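Local coordinates for microcin B17-processing protein McbD (Escherichia coli str. K-12 substr. MG1655, PDB 6GRH), which is required to convert the inactive microcin B17 precursor McbA into the active peptide, and belongs to the YcaO family, at residues E[55-58]-E[59-62]; E[269-272]-E[273-276]; E[294-297]-E[298-302]. The protein carries 1 engineered substitution. One frame throughout, in Å; residues are numbered along the deposited sequence.

In the fold
All three contacts are local, each made along or at the end of a helix within the YcaO family region, and they follow one another along the chain. Contact 1 lies on helix 47-66, contact 2 at the C-terminal end of helix 251-275, and contact 3 on the short helix 296-304. Contacts 1 and 2 have centres about 23 Å apart; contacts 1 and 3 lie on opposite sides of the chain's centre, about 31 Å between centres. Contacts 2 and 3, centres about 20 Å apart, touch where Leu269 and Leu273 pack on Asn294. Contact 1 also meets McbB and contact 2 McbC, whereas contact 3 packs within McbD, so two of these helices help join the subunits.

Contact 1. Residues E[55-58]-E[59-62]; sequences IGEY and FERR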
ATOM      1  N   ILE E  55     -16.189  -8.162  24.730  1.00 25.16           N
ATOM      2  CA  ILE E  55     -15.012  -8.091  25.616  1.00 25.02           C
ATOM      3  C   ILE E  55     -15.452  -8.156  27.104  1.00 25.03           C
ATOM      4  O   ILE E  55     -14.880  -8.886  27.878  1.00 24.61           O
ATOM      5  CB  ILE E  55     -14.185  -6.810  25.378  1.00 24.85           C
ATOM      6  CG1 ILE E  55     -13.576  -6.802  23.975  1.00 25.25           C
ATOM      7  CG2 ILE E  55     -13.058  -6.645  26.425  1.00 25.04           C
ATOM      8  CD1 ILE E  55     -13.198  -5.415  23.511  1.00 25.53           C
ATOM      9  N   GLY E  56     -16.432  -7.349  27.478  1.00 25.23           N
ATOM     10  CA  GLY E  56     -16.991  -7.347  28.832  1.00 26.73           C
ATOM     11  C   GLY E  56     -17.601  -8.658  29.265  1.00 27.23           C
ATOM     12  O   GLY E  56     -17.366  -9.115  30.377  1.00 28.02           O
ATOM     13  N   GLU E  57     -18.343  -9.303  28.374  1.00 28.18           N
ATOM     14  CA  GLU E  57     -18.907 -10.625  28.626  1.00 29.89           C
ATOM     15  C   GLU E  57     -17.796 -11.660  28.872  1.00 28.27           C
ATOM     16  O   GLU E  57     -17.893 -12.477  29.797  1.00 27.24           O
ATOM     17  CB  GLU E  57     -19.777 -11.038  27.427  1.00 33.66           C
ATOM     18  CG  GLU E  57     -20.491 -12.387  27.525  1.00 38.55           C
ATOM     19  CD  GLU E  57     -21.581 -12.404  28.575  1.00 41.58           C
ATOM     20  OE1 GLU E  57     -22.341 -11.427  28.650  1.00 43.59           O
ATOM     21  OE2 GLU E  57     -21.642 -13.393  29.336  1.00 47.27           O
ATOM     22  N   TYR E  58     -16.741 -11.592  28.064  1.00 26.02           N
ATOM     23  CA  TYR E  58     -15.595 -12.450  28.246  1.00 25.76           C
ATOM     24  C   TYR E  58     -14.920 -12.216  29.610  1.00 25.06           C
ATOM     25  O   TYR E  58     -14.664 -13.180  30.328  1.00 24.94           O
ATOM     26  CB  TYR E  58     -14.556 -12.239  27.119  1.00 25.58           C
ATOM     27  CG  TYR E  58     -13.309 -13.011  27.393  1.00 25.89           C
ATOM     28  CD1 TYR E  58     -13.295 -14.372  27.220  1.00 26.67           C
ATOM     29  CD2 TYR E  58     -12.161 -12.392  27.859  1.00 26.20           C
ATOM     30  CE1 TYR E  58     -12.160 -15.122  27.486  1.00 27.62           C
ATOM     31  CE2 TYR E  58     -11.012 -13.143  28.140  1.00 26.99           C
ATOM     32  CZ  TYR E  58     -11.031 -14.497  27.960  1.00 27.14           C
ATOM     33  OH  TYR E  58      -9.918 -15.242  28.203  1.00 28.58           O
ATOM     34  N   PHE E  59     -14.605 -10.965  29.942  1.00 24.51           N
ATOM     35  CA  PHE E  59     -13.965 -10.670  31.224  1.00 25.47           C
ATOM     36  C   PHE E  59     -14.848 -11.150  32.392  1.00 25.75           C
ATOM     37  O   PHE E  59     -14.341 -11.739  33.352  1.00 24.73           O
ATOM     38  CB  PHE E  59     -13.693  -9.186  31.412  1.00 26.04           C
ATOM     39  CG  PHE E  59     -12.332  -8.735  30.975  1.00 27.51           C
ATOM     40  CD1 PHE E  59     -11.288  -8.660  31.901  1.00 28.61           C
ATOM     41  CD2 PHE E  59     -12.099  -8.289  29.674  1.00 28.15           C
ATOM     42  CE1 PHE E  59     -10.021  -8.207  31.521  1.00 29.29           C
ATOM     43  CE2 PHE E  59     -10.835  -7.825  29.279  1.00 28.85           C
ATOM     44  CZ  PHE E  59      -9.797  -7.766  30.206  1.00 29.16           C
ATOM     45  N   GLU E  60     -16.151 -10.891  32.288  1.00 26.20           N
ATOM     46  CA  GLU E  60     -17.104 -11.287  33.331  1.00 28.11           C
ATOM     47  C   GLU E  60     -17.110 -12.805  33.551  1.00 28.07           C
ATOM     48  O   GLU E  60     -16.907 -13.270  34.650  1.00 27.92           O
ATOM     49  CB  GLU E  60     -18.523 -10.852  32.964  1.00 29.43           C
ATOM     50  CG  GLU E  60     -19.555 -11.228  34.010  1.00 31.93           C
ATOM     51  CD  GLU E  60     -20.969 -11.277  33.452  1.00 34.21           C
ATOM     52  OE1 GLU E  60     -21.344 -10.307  32.775  1.00 35.63           O
ATOM     53  OE2 GLU E  60     -21.689 -12.284  33.706  1.00 37.27           O
ATOM     54  N   ARG E  61     -17.373 -13.546  32.491  1.00 28.95           N
ATOM     55  CA  ARG E  61     -17.467 -14.996  32.563  1.00 30.70           C
ATOM     56  C   ARG E  61     -16.164 -15.661  32.938  1.00 29.14           C
ATOM     57  O   ARG E  61     -16.162 -16.623  33.722  1.00 28.78           O
ATOM     58  CB  ARG E  61     -18.030 -15.564  31.258  1.00 33.28           C
ATOM     59  CG  ARG E  61     -19.449 -15.047  31.029  1.00 37.31           C
ATOM     60  CD  ARG E  61     -20.436 -16.127  30.647  1.00 39.64           C
ATOM     61  NE  ARG E  61     -20.109 -16.598  29.324  1.00 42.22           N
ATOM     62  CZ  ARG E  61     -20.787 -16.336  28.211  1.00 44.30           C
ATOM     63  NH1 ARG E  61     -21.901 -15.602  28.205  1.00 46.02           N
ATOM     64  NH2 ARG E  61     -20.352 -16.862  27.084  1.00 45.34           N
ATOM     65  N   ARG E  62     -15.054 -15.145  32.426  1.00 27.36           N
ATOM     66  CA  ARG E  62     -13.762 -15.667  32.827  1.00 27.91           C
ATOM     67  C   ARG E  62     -13.525 -15.485  34.328  1.00 27.13           C
ATOM     68  O   ARG E  62     -13.013 -16.390  35.004  1.00 26.91           O
ATOM     69  CB  ARG E  62     -12.620 -15.043  32.032  1.00 28.93           C
ATOM     70  CG  ARG E  62     -11.275 -15.667  32.381  1.00 29.75           C
ATOM     71  CD  ARG E  62     -10.158 -15.073  31.535  1.00 30.66           C
ATOM     72  NE  ARG E  62      -9.936 -13.638  31.781  1.00 30.93           N
ATOM     73  CZ  ARG E  62      -8.883 -12.951  31.327  1.00 31.51           C
ATOM     74  NH1 ARG E  62      -7.918 -13.517  30.584  1.00 32.46           N
ATOM     75  NH2 ARG E  62      -8.763 -11.696  31.638  1.00 31.94           N
TER
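Glu57 reaches Arg61 because its CG stands anti to the backbone N (chi1 -178°) and the chain then bends at chi2, while Arg61 bends at chi2 and chi3 to bring its guanidinium back. The two form an i to i+4 salt bridge along the alpha-helix 47-66, a short one at 2.5 Å between Glu57 OE2 and Arg61 NH1. The carboxylate and guanidinium planes are turned 53° apart, one oxygen meets one nitrogen, and Glu57 CG lies over a face of the guanidinium. Arg61 NH2 is also bound by the carbonyl of Thr39, which ties the helix to the loop ahead of strand 41-45.

Ile55 and Phe59 run side by side, Ile55 CG2 3.8 Å from Phe59 CD2. Leu222 and Leu219 of one McbB chain pack on Ile55 and Phe59 respectively, and Ile285 of another McbB chain on Phe59, making this side an apolar subunit junction; Phe153 of McbD itself stacks on the Phe59 ring. Tyr58 and Arg62 form the third pair: the Tyr58 hydroxyl is held by Asp34, and Arg62 NE pairs with Glu67. Tyr58 CE2 sits over one face of the Arg62 guanidinium, near its rim, while Tyr58 OH approaches Arg62 CD to 3.3 Å.

Contact 2. Residues E[269-272]-E[273-276]; sequences LHNF and LIGG
Ile274 lays its CG2 methyl over one face of the His270 ring, a CH-pi contact with CG2 4.1 Å from the centroid of that imidazole and displaced toward the NE2 side, where CG2 comes within 3.7 Å of His270 NE2. The ring is offered to the next turn by a first torsion that sets CG opposite the backbone N (chi1 180°). Alongside, Ile274 CD1 lies 3.9 Å from Asn271 OD1. A second i to i+4 pair is aliphatic: Leu269 CD1 meets Leu273 CG at 4.0 Å.

Behind these side chains stands the last part of helix 251-275. Leu273 N bonds to Leu269 O and Ile274 N to His270 O, but Gly275 N reaches Asn271 O from above its carbonyl plane, and the bond from Gly276 N to Phe272 O is weak, at 3.3 Å. Gly276 has positive phi and leaves the helical path there. Farther out, Leu269 and Phe272 pack on Met291 of helix 285-292, while Asn271 and Ile274 face a McbC chain. His270 NE2 is hydrogen-bonded to Glu5 of that chain, an acidic partner that would probably favour a protonated imidazole, so one ring joins an apolar contact within McbD to a polar one between subunits.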
ATOM      1  N   LEU E 269     -28.252 -19.870  18.323  1.00 33.38           N
ATOM      2  CA  LEU E 269     -28.814 -21.209  18.195  1.00 33.89           C
ATOM      3  C   LEU E 269     -29.033 -21.602  16.731  1.00 33.33           C
ATOM      4  O   LEU E 269     -28.729 -22.725  16.354  1.00 33.30           O
ATOM      5  CB  LEU E 269     -30.100 -21.357  18.998  1.00 34.70           C
ATOM      6  CG  LEU E 269     -30.740 -22.744  19.012  1.00 36.14           C
ATOM      7  CD1 LEU E 269     -29.753 -23.871  19.293  1.00 37.07           C
ATOM      8  CD2 LEU E 269     -31.837 -22.724  20.062  1.00 37.13           C
ATOM      9  N   HIS E 270     -29.501 -20.676  15.899  1.00 32.47           N
ATOM     10  CA  HIS E 270     -29.668 -20.958  14.454  1.00 32.69           C
ATOM     11  C   HIS E 270     -28.344 -21.417  13.821  1.00 32.68           C
ATOM     12  O   HIS E 270     -28.332 -22.391  13.079  1.00 32.72           O
ATOM     13  CB  HIS E 270     -30.203 -19.729  13.698  1.00 32.54           C
ATOM     14  CG  HIS E 270     -30.387 -19.958  12.235  1.00 32.87           C
ATOM     15  ND1 HIS E 270     -31.514 -20.551  11.712  1.00 33.82           N
ATOM     16  CD2 HIS E 270     -29.570 -19.704  11.186  1.00 32.87           C
ATOM     17  CE1 HIS E 270     -31.390 -20.638  10.400  1.00 34.50           C
ATOM     18  NE2 HIS E 270     -30.215 -20.138  10.056  1.00 33.94           N
ATOM     19  N   ASN E 271     -27.254 -20.732  14.162  1.00 32.02           N
ATOM     20  CA  ASN E 271     -25.946 -21.022  13.594  1.00 33.11           C
ATOM     21  C   ASN E 271     -25.333 -22.317  14.117  1.00 33.50           C
ATOM     22  O   ASN E 271     -24.639 -23.025  13.368  1.00 33.48           O
ATOM     23  CB  ASN E 271     -24.981 -19.868  13.840  1.00 32.53           C
ATOM     24  CG  ASN E 271     -25.236 -18.692  12.912  1.00 32.87           C
ATOM     25  OD1 ASN E 271     -25.870 -18.833  11.863  1.00 34.44           O
ATOM     26  ND2 ASN E 271     -24.728 -17.542  13.285  1.00 32.11           N
ATOM     27  N   PHE E 272     -25.593 -22.597  15.393  1.00 34.11           N
ATOM     28  CA  PHE E 272     -25.304 -23.904  15.987  1.00 35.28           C
ATOM     29  C   PHE E 272     -26.014 -25.015  15.178  1.00 36.39           C
ATOM     30  O   PHE E 272     -25.371 -25.998  14.745  1.00 36.21           O
ATOM     31  CB  PHE E 272     -25.722 -23.911  17.470  1.00 35.97           C
ATOM     32  CG  PHE E 272     -25.358 -25.172  18.189  1.00 37.34           C
ATOM     33  CD1 PHE E 272     -26.185 -26.283  18.123  1.00 38.85           C
ATOM     34  CD2 PHE E 272     -24.152 -25.264  18.880  1.00 37.58           C
ATOM     35  CE1 PHE E 272     -25.829 -27.472  18.763  1.00 39.92           C
ATOM     36  CE2 PHE E 272     -23.796 -26.447  19.522  1.00 38.43           C
ATOM     37  CZ  PHE E 272     -24.630 -27.548  19.458  1.00 38.97           C
ATOM     38  N   LEU E 273     -27.309 -24.834  14.912  1.00 36.29           N
ATOM     39  CA  LEU E 273     -28.090 -25.862  14.204  1.00 38.43           C
ATOM     40  C   LEU E 273     -27.751 -26.058  12.716  1.00 39.68           C
ATOM     41  O   LEU E 273     -27.803 -27.174  12.234  1.00 40.88           O
ATOM     42  CB  LEU E 273     -29.600 -25.624  14.370  1.00 38.57           C
ATOM     43  CG  LEU E 273     -30.156 -25.705  15.796  1.00 37.85           C
ATOM     44  CD1 LEU E 273     -31.549 -25.094  15.834  1.00 37.92           C
ATOM     45  CD2 LEU E 273     -30.194 -27.144  16.296  1.00 38.75           C
ATOM     46  N   ILE E 274     -27.406 -24.999  11.991  1.00 40.42           N
ATOM     47  CA  ILE E 274     -27.014 -25.141  10.570  1.00 41.54           C
ATOM     48  C   ILE E 274     -25.531 -25.508  10.433  1.00 42.49           C
ATOM     49  O   ILE E 274     -25.098 -25.985   9.385  1.00 43.49           O
ATOM     50  CB  ILE E 274     -27.350 -23.893   9.718  1.00 41.09           C
ATOM     51  CG1 ILE E 274     -26.533 -22.665  10.142  1.00 39.99           C
ATOM     52  CG2 ILE E 274     -28.838 -23.601   9.796  1.00 41.68           C
ATOM     53  CD1 ILE E 274     -26.504 -21.572   9.100  1.00 40.30           C
ATOM     54  N   GLY E 275     -24.758 -25.258  11.485  1.00 43.15           N
ATOM     55  CA  GLY E 275     -23.410 -25.793  11.605  1.00 44.90           C
ATOM     56  C   GLY E 275     -23.347 -27.309  11.791  1.00 46.98           C
ATOM     57  O   GLY E 275     -22.328 -27.909  11.505  1.00 48.25           O
ATOM     58  N   GLY E 276     -24.427 -27.931  12.269  1.00 49.62           N
ATOM     59  CA  GLY E 276     -24.469 -29.380  12.488  1.00 52.69           C
ATOM     60  C   GLY E 276     -23.671 -29.853  13.699  1.00 54.31           C
ATOM     61  O   GLY E 276     -23.292 -31.027  13.771  1.00 54.16           O
TER

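Contact 3. Residues E[294-297]-E[298-302]; sequences NKYE and SFTDL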
ATOM      1  N   ASN E 294     -36.605 -25.195  22.406  1.00 41.05           N
ATOM      2  CA  ASN E 294     -36.797 -24.675  21.037  1.00 40.86           C
ATOM      3  C   ASN E 294     -37.940 -25.415  20.352  1.00 42.53           C
ATOM      4  O   ASN E 294     -37.733 -26.272  19.491  1.00 43.11           O
ATOM      5  CB  ASN E 294     -35.485 -24.772  20.205  1.00 40.29           C
ATOM      6  CG  ASN E 294     -35.652 -24.285  18.772  1.00 39.64           C
ATOM      7  OD1 ASN E 294     -36.477 -23.421  18.484  1.00 39.53           O
ATOM      8  ND2 ASN E 294     -34.878 -24.847  17.870  1.00 39.56           N
ATOM      9  N   LYS E 295     -39.158 -25.075  20.759  1.00 43.42           N
ATOM     10  CA  LYS E 295     -40.370 -25.636  20.176  1.00 45.22           C
ATOM     11  C   LYS E 295     -41.524 -24.667  20.406  1.00 44.76           C
ATOM     12  O   LYS E 295     -41.531 -23.904  21.373  1.00 43.04           O
ATOM     13  CB  LYS E 295     -40.686 -27.024  20.740  1.00 47.64           C
ATOM     14  CG  LYS E 295     -40.657 -27.135  22.254  1.00 48.66           C
ATOM     15  CD  LYS E 295     -40.459 -28.579  22.707  1.00 50.51           C
ATOM     16  CE  LYS E 295     -40.018 -28.649  24.162  1.00 51.38           C
ATOM     17  NZ  LYS E 295     -41.147 -28.626  25.131  1.00 53.19           N
ATOM     18  N   TYR E 296     -42.479 -24.691  19.493  1.00 45.64           N
ATOM     19  CA  TYR E 296     -43.592 -23.759  19.520  1.00 46.71           C
ATOM     20  C   TYR E 296     -44.351 -23.778  20.853  1.00 47.30           C
ATOM     21  O   TYR E 296     -44.826 -22.734  21.302  1.00 46.58           O
ATOM     22  CB  TYR E 296     -44.531 -24.043  18.348  1.00 48.21           C
ATOM     23  CG  TYR E 296     -45.588 -22.988  18.140  1.00 48.73           C
ATOM     24  CD1 TYR E 296     -45.237 -21.695  17.749  1.00 48.22           C
ATOM     25  CD2 TYR E 296     -46.949 -23.290  18.293  1.00 50.34           C
ATOM     26  CE1 TYR E 296     -46.204 -20.723  17.558  1.00 48.89           C
ATOM     27  CE2 TYR E 296     -47.919 -22.323  18.100  1.00 50.94           C
ATOM     28  CZ  TYR E 296     -47.534 -21.044  17.730  1.00 50.29           C
ATOM     29  OH  TYR E 296     -48.478 -20.075  17.534  1.00 51.87           O
ATOM     30  N   GLU E 297     -44.415 -24.949  21.498  1.00 48.33           N
ATOM     31  CA  GLU E 297     -45.135 -25.118  22.769  1.00 49.48           C
ATOM     32  C   GLU E 297     -44.556 -24.279  23.913  1.00 47.68           C
ATOM     33  O   GLU E 297     -45.275 -23.972  24.870  1.00 47.86           O
ATOM     34  CB  GLU E 297     -45.208 -26.587  23.231  1.00 52.24           C
ATOM     35  CG  GLU E 297     -45.683 -27.598  22.184  1.00 54.70           C
ATOM     36  CD  GLU E 297     -44.524 -28.181  21.370  1.00 55.52           C
ATOM     37  OE1 GLU E 297     -44.195 -27.625  20.280  1.00 54.09           O
ATOM     38  OE2 GLU E 297     -43.926 -29.186  21.837  1.00 57.60           O
ATOM     39  N   SER E 298     -43.270 -23.945  23.846  1.00 44.97           N
ATOM     40  CA  SER E 298     -42.695 -22.992  24.800  1.00 43.92           C
ATOM     41  C   SER E 298     -43.385 -21.619  24.659  1.00 43.61           C
ATOM     42  O   SER E 298     -43.777 -21.017  25.668  1.00 43.29           O
ATOM     43  CB  SER E 298     -41.175 -22.879  24.608  1.00 42.29           C
ATOM     44  OG  SER E 298     -40.536 -24.098  24.953  1.00 42.63           O
ATOM     45  N   PHE E 299     -43.567 -21.168  23.409  1.00 43.41           N
ATOM     46  CA  PHE E 299     -44.223 -19.886  23.089  1.00 43.59           C
ATOM     47  C   PHE E 299     -45.680 -19.862  23.543  1.00 45.20           C
ATOM     48  O   PHE E 299     -46.097 -18.940  24.244  1.00 45.33           O
ATOM     49  CB  PHE E 299     -44.122 -19.610  21.576  1.00 43.29           C
ATOM     50  CG  PHE E 299     -44.740 -18.313  21.133  1.00 42.92           C
ATOM     51  CD1 PHE E 299     -44.204 -17.094  21.538  1.00 41.98           C
ATOM     52  CD2 PHE E 299     -45.839 -18.305  20.276  1.00 44.24           C
ATOM     53  CE1 PHE E 299     -44.753 -15.886  21.104  1.00 41.76           C
ATOM     54  CE2 PHE E 299     -46.409 -17.100  19.851  1.00 44.24           C
ATOM     55  CZ  PHE E 299     -45.856 -15.890  20.258  1.00 43.10           C
ATOM     56  N   THR E 300     -46.447 -20.874  23.149  1.00 47.14           N
ATOM     57  CA  THR E 300     -47.866 -20.948  23.530  1.00 49.20           C
ATOM     58  C   THR E 300     -48.058 -21.109  25.032  1.00 49.65           C
ATOM     59  O   THR E 300     -48.891 -20.424  25.607  1.00 50.69           O
ATOM     60  CB  THR E 300     -48.604 -22.098  22.834  1.00 50.66           C
ATOM     61  OG1 THR E 300     -47.882 -23.311  23.042  1.00 50.57           O
ATOM     62  CG2 THR E 300     -48.732 -21.828  21.343  1.00 51.01           C
ATOM     63  N   ASP E 301     -47.300 -22.009  25.658  1.00 49.81           N
ATOM     64  CA  ASP E 301     -47.365 -22.179  27.111  1.00 50.92           C
ATOM     65  C   ASP E 301     -47.153 -20.863  27.891  1.00 49.88           C
ATOM     66  O   ASP E 301     -47.870 -20.598  28.872  1.00 49.68           O
ATOM     67  CB  ASP E 301     -46.362 -23.216  27.595  1.00 51.70           C
ATOM     68  CG  ASP E 301     -46.294 -23.285  29.104  1.00 53.06           C
ATOM     69  OD1 ASP E 301     -47.260 -23.775  29.739  1.00 55.13           O
ATOM     70  OD2 ASP E 301     -45.290 -22.800  29.654  1.00 53.36           O
ATOM     71  N   LEU E 302     -46.186 -20.046  27.468  1.00 48.05           N
ATOM     72  CA  LEU E 302     -45.995 -18.738  28.108  1.00 47.55           C
ATOM     73  C   LEU E 302     -47.169 -17.778  27.846  1.00 48.33           C
ATOM     74  O   LEU E 302     -47.739 -17.229  28.792  1.00 48.25           O
ATOM     75  CB  LEU E 302     -44.650 -18.096  27.709  1.00 45.87           C
ATOM     76  CG  LEU E 302     -43.418 -18.700  28.388  1.00 44.82           C
ATOM     77  CD1 LEU E 302     -42.152 -18.147  27.769  1.00 43.81           C
ATOM     78  CD2 LEU E 302     -43.412 -18.441  29.886  1.00 44.84           C
TER
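Tyr296 and Phe299 bring their rings together across the first turn of helix 296-304, a short helix set against strands 224-231 and 241-248 of the mixed sheet. The ring planes are inclined at 43°, their centroids 5.8 Å apart. Contact is made through Tyr296 CE1 and Phe299 CD2, at 3.7 Å. On the other flank of the phenol, Thr300 crosses Tyr296 at about a right angle and brings its CG2 to 3.4 Å from Tyr296 CE2, so the tyrosine ring is touched at both CE carbons by residues three and four positions ahead. Phe299 continues inward to Leu229 and Tyr241, which places the phenylalanine between helix and sheet; Tyr296 also touches Lys233 in a loop.

Backbone hydrogen bonds set up the turn. Ser298 N reaches Lys295 O from well above the carbonyl plane, an i to i+3 bond of 3.0 Å. The bond from Thr300 N to Tyr296 O lies in the carbonyl plane. Asp301 N binds Glu297 O at 2.9 Å, again from above the plane.

Two hydroxyls add side-chain bonds to main-chain carbonyls. Ser298 OG turns back to the carbonyl of Cys293, ahead of the helix, and so fastens the start of the turn to the segment leading into it. Asn294, in that segment, bonds through its amide to the backbone of Arg238, Lys240 and Tyr241. Thr300 takes chi1 of 52°, with OG1 between its own backbone N and carbonyl carbon; this sends CG2 to the tyrosine and turns OG1 back toward the carbonyl of Glu297, where it gives a weak hydrogen bond of 3.3 Å to Glu297 O, the same oxygen that accepts Asp301 N.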